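Local coordinates for protein 5-formyl-3-hydroxy-2-methylpyridine 4-carboxylate 5-dehydrogenase (Mesorhizobium japonicum MAFF 303099, PDB 4OM8) that oxidises 5-formyl-3-hydroxy-2-methylpyridine-4-carboxylate with NAD(+) to the dicarboxylate in vitamin B6 breakdown, and can also reduce the same aldehyde with NADH to 4-pyridoxate, at residues Met147-Gly153 / Asp181-Glu187. Numbering follows the deposited sequence.
Sequences MIEVIAG and DVPGFVE
One carboxylate oxygen of E149 accepts two backbone hydrogen bonds at the start of helix 187-203: OE2 lies 2.9 Å from V186 N (N-H...O angle 146°) and 2.9 Å from E187 N (169°). The E149 side chain extends from its strand toward the linker, with chi1 m and chi2 t. Its OE1 accepts from H137 ND1, and also from a water 2.8 Å from E149 OE1 and 2.7 Å from G184 O, to which the water donates too. H137 is thought to be important for catalysis; E149 probably orients its imidazole, as the glutamate of the His-Glu pair does in 3-hydroxyacyl-CoA dehydrogenases. The contact lies where the two domains of that family meet: strand 147-151, extended and inside the mixed sheet of the NAD-binding Rossmann domain, packs against the linker that leads from strand 174-178 into the helical C-terminal domain. The linker makes a type II beta turn, V182 to F185, closed by F185 N to V182 O at 2.9 Å; G184, at phi/psi 81/6, occupies a position that calls for glycine. Next along the strand, I151 (chi1 m, chi2 102°, between wells) sets CD1 over one face of the F185 ring (phi/psi 49/-124, chi1 m), a CH-pi contact 3.7 Å from the centroid. At the other end M147 CE meets E187 OE2 at 3.5 Å; that oxygen is hydrogen-bonded to S139 OG. The nearest CA pair is G153 and D181, 5.6 Å apart; beside it A152 O touches D181 CB at 3.6 Å; D181 OD2 hydrogen-bonds to T121 OG1 and OD1 to I120 N. W218 of the second subunit packs on M147.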
# COMPACT_ATOMS: atom_id res chain seq x y z
N MET A 147 0.99 14.19 -2.22
CA MET A 147 -0.18 14.34 -1.38
C MET A 147 0.17 15.00 -0.06
O MET A 147 1.14 14.62 0.59
CB MET A 147 -0.81 12.95 -1.16
CG MET A 147 -2.11 12.93 -0.34
SD MET A 147 -1.88 13.03 1.45
CE MET A 147 -0.81 11.64 1.81
N ILE A 148 -0.64 15.99 0.32
CA ILE A 148 -0.48 16.71 1.58
C ILE A 148 -1.80 16.74 2.32
O ILE A 148 -2.83 17.06 1.72
CB ILE A 148 0.00 18.17 1.32
CG1 ILE A 148 1.36 18.16 0.62
CG2 ILE A 148 0.10 18.94 2.62
CD1 ILE A 148 1.78 19.52 0.06
N GLU A 149 -1.77 16.41 3.61
CA GLU A 149 -2.96 16.50 4.45
C GLU A 149 -3.13 17.91 5.02
O GLU A 149 -2.16 18.51 5.49
CB GLU A 149 -2.88 15.50 5.61
CG GLU A 149 -2.90 14.03 5.17
CD GLU A 149 -2.74 13.12 6.36
OE1 GLU A 149 -1.66 13.15 6.98
OE2 GLU A 149 -3.70 12.39 6.66
N VAL A 150 -4.35 18.41 5.00
CA VAL A 150 -4.67 19.72 5.58
C VAL A 150 -5.63 19.48 6.75
O VAL A 150 -6.72 18.92 6.55
CB VAL A 150 -5.31 20.65 4.54
CG1 VAL A 150 -5.51 22.03 5.15
CG2 VAL A 150 -4.42 20.75 3.30
N ILE A 151 -5.23 19.86 7.96
CA ILE A 151 -5.99 19.51 9.16
C ILE A 151 -6.33 20.68 10.06
O ILE A 151 -5.46 21.27 10.70
CB ILE A 151 -5.23 18.48 10.02
CG1 ILE A 151 -4.63 17.37 9.16
CG2 ILE A 151 -6.16 17.91 11.10
CD1 ILE A 151 -3.13 17.50 8.90
N ALA A 152 -7.62 20.98 10.17
CA ALA A 152 -8.05 21.98 11.13
C ALA A 152 -7.96 21.48 12.57
O ALA A 152 -8.34 20.34 12.87
CB ALA A 152 -9.47 22.40 10.83
N GLY A 153 -7.47 22.33 13.46
CA GLY A 153 -7.68 22.11 14.88
C GLY A 153 -9.06 22.66 15.26
O GLY A 153 -9.76 23.21 14.42
N ASP A 181 -9.56 16.50 13.96
CA ASP A 181 -8.19 16.50 14.47
C ASP A 181 -7.93 15.22 15.29
O ASP A 181 -7.70 15.27 16.50
CB ASP A 181 -8.01 17.78 15.31
CG ASP A 181 -6.59 18.00 15.80
OD1 ASP A 181 -5.62 17.46 15.22
OD2 ASP A 181 -6.45 18.76 16.78
N VAL A 182 -7.95 14.07 14.62
CA VAL A 182 -7.74 12.78 15.26
C VAL A 182 -6.26 12.40 15.28
O VAL A 182 -5.50 12.85 14.42
CB VAL A 182 -8.54 11.66 14.56
CG1 VAL A 182 -10.03 11.94 14.67
CG2 VAL A 182 -8.13 11.51 13.10
N PRO A 183 -5.85 11.59 16.27
CA PRO A 183 -4.43 11.21 16.36
C PRO A 183 -3.95 10.54 15.07
O PRO A 183 -4.57 9.57 14.63
CB PRO A 183 -4.40 10.23 17.54
CG PRO A 183 -5.56 10.67 18.41
CD PRO A 183 -6.62 11.12 17.44
N GLY A 184 -2.88 11.05 14.48
CA GLY A 184 -2.35 10.46 13.26
C GLY A 184 -3.09 10.89 12.00
O GLY A 184 -2.79 10.38 10.93
N PHE A 185 -4.03 11.83 12.12
CA PHE A 185 -4.82 12.33 10.99
C PHE A 185 -5.37 11.15 10.17
O PHE A 185 -6.05 10.30 10.75
CB PHE A 185 -3.97 13.30 10.16
CG PHE A 185 -3.27 14.34 11.00
CD1 PHE A 185 -3.95 15.03 11.99
CD2 PHE A 185 -1.92 14.61 10.81
CE1 PHE A 185 -3.31 15.97 12.77
CE2 PHE A 185 -1.27 15.54 11.58
CZ PHE A 185 -1.96 16.24 12.56
N VAL A 186 -5.11 11.06 8.87
CA VAL A 186 -5.60 9.90 8.12
C VAL A 186 -4.46 8.98 7.68
O VAL A 186 -4.50 7.77 7.94
CB VAL A 186 -6.43 10.32 6.88
CG1 VAL A 186 -6.70 9.12 5.97
CG2 VAL A 186 -7.73 10.96 7.36
N GLU A 187 -3.45 9.56 7.03
CA GLU A 187 -2.37 8.77 6.42
C GLU A 187 -1.71 7.85 7.44
O GLU A 187 -1.62 6.63 7.25
CB GLU A 187 -1.32 9.70 5.80
CG GLU A 187 -0.16 8.97 5.18
CD GLU A 187 0.98 9.92 4.87
OE1 GLU A 187 1.36 10.70 5.77
OE2 GLU A 187 1.48 9.90 3.73
O HOH W 1 -1.18 11.32 8.98